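Local coordinates for protein glutamyl-tRNA(Gln) amidotransferase subunit C (Thermus thermophilus, PDB 3KFU) that serves as the small GatC-family subunit of a multi-subunit amidotransferase, joining an N-terminal helical pair to a C-terminal segment through a long extended linker, at residues L6-L11 and L29-L34. Sequence-based numbering, arbitrary orientation.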
ATOM      1  N   LEU G   6      -2.179  33.027 -29.944  1.00 79.74           N
ATOM      2  CA  LEU G   6      -1.862  33.598 -28.640  1.00 77.55           C
ATOM      3  C   LEU G   6      -3.101  33.712 -27.757  1.00106.88           C
ATOM      4  O   LEU G   6      -3.969  34.554 -27.990  1.00113.70           O
ATOM      5  CB  LEU G   6      -1.202  34.966 -28.812  1.00 78.28           C
ATOM      6  CG  LEU G   6      -0.764  35.686 -27.536  1.00 80.58           C
ATOM      7  CD1 LEU G   6       0.124  34.790 -26.691  1.00 60.96           C
ATOM      8  CD2 LEU G   6      -0.054  36.985 -27.880  1.00 63.24           C
ATOM      9  N   SER G   7      -3.174  32.861 -26.738  1.00120.05           N
ATOM     10  CA  SER G   7      -4.326  32.830 -25.844  1.00113.37           C
ATOM     11  C   SER G   7      -4.161  33.796 -24.677  1.00117.54           C
ATOM     12  O   SER G   7      -3.041  34.080 -24.254  1.00115.74           O
ATOM     13  CB  SER G   7      -4.549  31.411 -25.312  1.00117.25           C
ATOM     14  OG  SER G   7      -3.488  31.013 -24.462  1.00113.94           O
ATOM     15  N   PRO G   8      -5.286  34.303 -24.151  1.00106.40           N
ATOM     16  CA  PRO G   8      -5.288  35.192 -22.986  1.00100.51           C
ATOM     17  C   PRO G   8      -4.537  34.564 -21.822  1.00100.50           C
ATOM     18  O   PRO G   8      -4.031  35.277 -20.953  1.00 90.43           O
ATOM     19  CB  PRO G   8      -6.773  35.309 -22.644  1.00 65.79           C
ATOM     20  CG  PRO G   8      -7.468  35.091 -23.940  1.00116.93           C
ATOM     21  CD  PRO G   8      -6.645  34.073 -24.672  1.00 88.29           C
ATOM     22  N   GLU G   9      -4.472  33.236 -21.812  1.00 86.18           N
ATOM     23  CA  GLU G   9      -3.750  32.505 -20.779  1.00 86.74           C
ATOM     24  C   GLU G   9      -2.250  32.739 -20.893  1.00 93.20           C
ATOM     25  O   GLU G   9      -1.566  32.942 -19.891  1.00102.76           O
ATOM     26  CB  GLU G   9      -4.056  31.005 -20.859  1.00 67.14           C
ATOM     27  CG  GLU G   9      -5.424  30.612 -20.320  1.00122.72           C
ATOM     28  CD  GLU G   9      -6.566  31.153 -21.157  1.00147.17           C
ATOM     29  OE1 GLU G   9      -6.350  31.424 -22.357  1.00141.79           O
ATOM     30  OE2 GLU G   9      -7.680  31.309 -20.615  1.00155.59           O
ATOM     31  N   LEU G  10      -1.741  32.709 -22.121  1.00 93.44           N
ATOM     32  CA  LEU G  10      -0.320  32.927 -22.350  1.00 81.23           C
ATOM     33  C   LEU G  10       0.085  34.325 -21.902  1.00 72.71           C
ATOM     34  O   LEU G  10       1.094  34.493 -21.221  1.00 66.24           O
ATOM     35  CB  LEU G  10       0.040  32.712 -23.820  1.00 66.37           C
ATOM     36  CG  LEU G  10       1.219  31.763 -24.053  1.00 78.97           C
ATOM     37  CD1 LEU G  10       0.853  30.351 -23.614  1.00118.64           C
ATOM     38  CD2 LEU G  10       1.660  31.779 -25.508  1.00 63.14           C
ATOM     39  N   LEU G  11      -0.704  35.324 -22.285  1.00 45.33           N
ATOM     40  CA  LEU G  11      -0.473  36.686 -21.822  1.00 52.75           C
ATOM     41  C   LEU G  11      -0.304  36.702 -20.309  1.00 77.24           C
ATOM     42  O   LEU G  11       0.671  37.246 -19.790  1.00 74.79           O
ATOM     43  CB  LEU G  11      -1.635  37.597 -22.217  1.00 51.90           C
ATOM     44  CG  LEU G  11      -1.306  38.687 -23.232  1.00 81.38           C
ATOM     45  CD1 LEU G  11      -2.452  39.680 -23.328  1.00120.84           C
ATOM     46  CD2 LEU G  11      -0.019  39.392 -22.844  1.00 89.19           C
ATOM     47  N   LEU G  29      -5.923  45.341 -24.906  1.00102.32           N
ATOM     48  CA  LEU G  29      -5.211  46.104 -25.921  1.00106.41           C
ATOM     49  C   LEU G  29      -3.954  45.372 -26.382  1.00 87.45           C
ATOM     50  O   LEU G  29      -3.804  45.056 -27.560  1.00 85.44           O
ATOM     51  CB  LEU G  29      -4.848  47.486 -25.380  1.00 97.00           C
ATOM     52  CG  LEU G  29      -4.085  48.400 -26.337  1.00113.66           C
ATOM     53  CD1 LEU G  29      -4.878  48.611 -27.616  1.00111.63           C
ATOM     54  CD2 LEU G  29      -3.775  49.730 -25.666  1.00103.17           C
ATOM     55  N   LEU G  30      -3.056  45.107 -25.442  1.00 82.82           N
ATOM     56  CA  LEU G  30      -1.813  44.400 -25.720  1.00 89.78           C
ATOM     57  C   LEU G  30      -2.055  43.034 -26.359  1.00 60.95           C
ATOM     58  O   LEU G  30      -1.218  42.530 -27.104  1.00 75.02           O
ATOM     59  CB  LEU G  30      -1.024  44.243 -24.423  1.00 68.30           C
ATOM     60  CG  LEU G  30       0.245  45.091 -24.270  1.00 78.29           C
ATOM     61  CD1 LEU G  30       0.315  46.343 -25.138  1.00 92.71           C
ATOM     62  CD2 LEU G  30       0.704  45.315 -22.827  1.00120.45           C
ATOM     63  N   LEU G  31      -3.205  42.439 -26.063  1.00 71.23           N
ATOM     64  CA  LEU G  31      -3.558  41.134 -26.606  1.00 76.15           C
ATOM     65  C   LEU G  31      -3.636  41.195 -28.125  1.00 84.07           C
ATOM     66  O   LEU G  31      -3.248  40.256 -28.817  1.00 85.89           O
ATOM     67  CB  LEU G  31      -4.894  40.662 -26.027  1.00 76.36           C
ATOM     68  CG  LEU G  31      -5.380  39.263 -26.404  1.00 75.47           C
ATOM     69  CD1 LEU G  31      -4.287  38.233 -26.183  1.00 84.88           C
ATOM     70  CD2 LEU G  31      -6.626  38.906 -25.609  1.00 94.18           C
ATOM     71  N   GLN G  32      -4.139  42.314 -28.636  1.00 78.65           N
ATOM     72  CA  GLN G  32      -4.271  42.508 -30.073  1.00110.57           C
ATOM     73  C   GLN G  32      -2.922  42.836 -30.700  1.00 94.70           C
ATOM     74  O   GLN G  32      -2.585  42.321 -31.764  1.00 93.27           O
ATOM     75  CB  GLN G  32      -5.280  43.620 -30.376  1.00 99.21           C
ATOM     76  CG  GLN G  32      -6.667  43.376 -29.797  1.00102.81           C
ATOM     77  CD  GLN G  32      -7.287  42.082 -30.292  1.00123.67           C
ATOM     78  OE1 GLN G  32      -7.212  41.759 -31.478  1.00149.93           O
ATOM     79  NE2 GLN G  32      -7.897  41.329 -29.379  1.00 81.91           N
ATOM     80  N   ASP G  33      -2.156  43.694 -30.033  1.00100.54           N
ATOM     81  CA  ASP G  33      -0.839  44.082 -30.528  1.00 90.66           C
ATOM     82  C   ASP G  33       0.088  42.876 -30.638  1.00 92.67           C
ATOM     83  O   ASP G  33       0.614  42.585 -31.713  1.00 74.82           O
ATOM     84  CB  ASP G  33      -0.214  45.152 -29.628  1.00 89.22           C
ATOM     85  CG  ASP G  33      -0.931  46.486 -29.721  1.00108.98           C
ATOM     86  OD1 ASP G  33      -1.649  46.711 -30.721  1.00 92.30           O
ATOM     87  OD2 ASP G  33      -0.770  47.314 -28.799  1.00 95.42           O
ATOM     88  N   LEU G  34       0.278  42.178 -29.523  1.00 59.72           N
ATOM     89  CA  LEU G  34       1.125  40.988 -29.477  1.00 83.43           C
ATOM     90  C   LEU G  34       0.803  39.990 -30.588  1.00 58.92           C
ATOM     91  O   LEU G  34       1.704  39.406 -31.187  1.00 84.40           O
ATOM     92  CB  LEU G  34       1.015  40.308 -28.111  1.00 78.87           C
ATOM     93  CG  LEU G  34       1.947  40.819 -27.012  1.00 76.03           C
ATOM     94  CD1 LEU G  34       3.346  40.260 -27.200  1.00108.34           C
ATOM     95  CD2 LEU G  34       1.971  42.342 -26.970  1.00 80.63           C
TER
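L31 meets both L11 and P8, while L6 reaches L34, and these apolar contacts make up most of the packing between residues 6-11 and 29-34. The CG of L31, anti to the backbone N (chi1 -176°), lies towards the 6-11 segment, and the two methyls part from there to different partners: CD1 lies 3.7 Å from CD1 of L11, and CD2 lies 4.2 Å from CG of the P8 ring. The L11 methyl is not confined to that tip, since its CD1 also sits 3.8 Å from CA of L31 and so rests against the helix backbone. One turn further along, CD2 of L6 comes to 3.5 Å from CB of L34, approaching the base of that side chain rather than its branch. The two leucine pairs, L6 with L34 and L11 with L31, each cross at a slant. L31 and L34, three residues apart on helix 24-42, thus offer one apolar face to the start of helix 8-17 and the residue before its cap. This packs the start of helix 8-17 against helix 24-42, the two N-terminal helices of this GatC-family subunit, with residues 18-23 connecting them. No polar bond links the two segments; those present lie within a segment or lead away from it. S7 is the N-cap of helix 8-17, its OG accepting a weak bond from L10 N at 3.4 Å, while its O accepts from L11 N. On helix 24-42, D33 forms salt bridges with R36 and with a basic side chain on the chain of another protein, whose apolar side chains pack against L30 and L34.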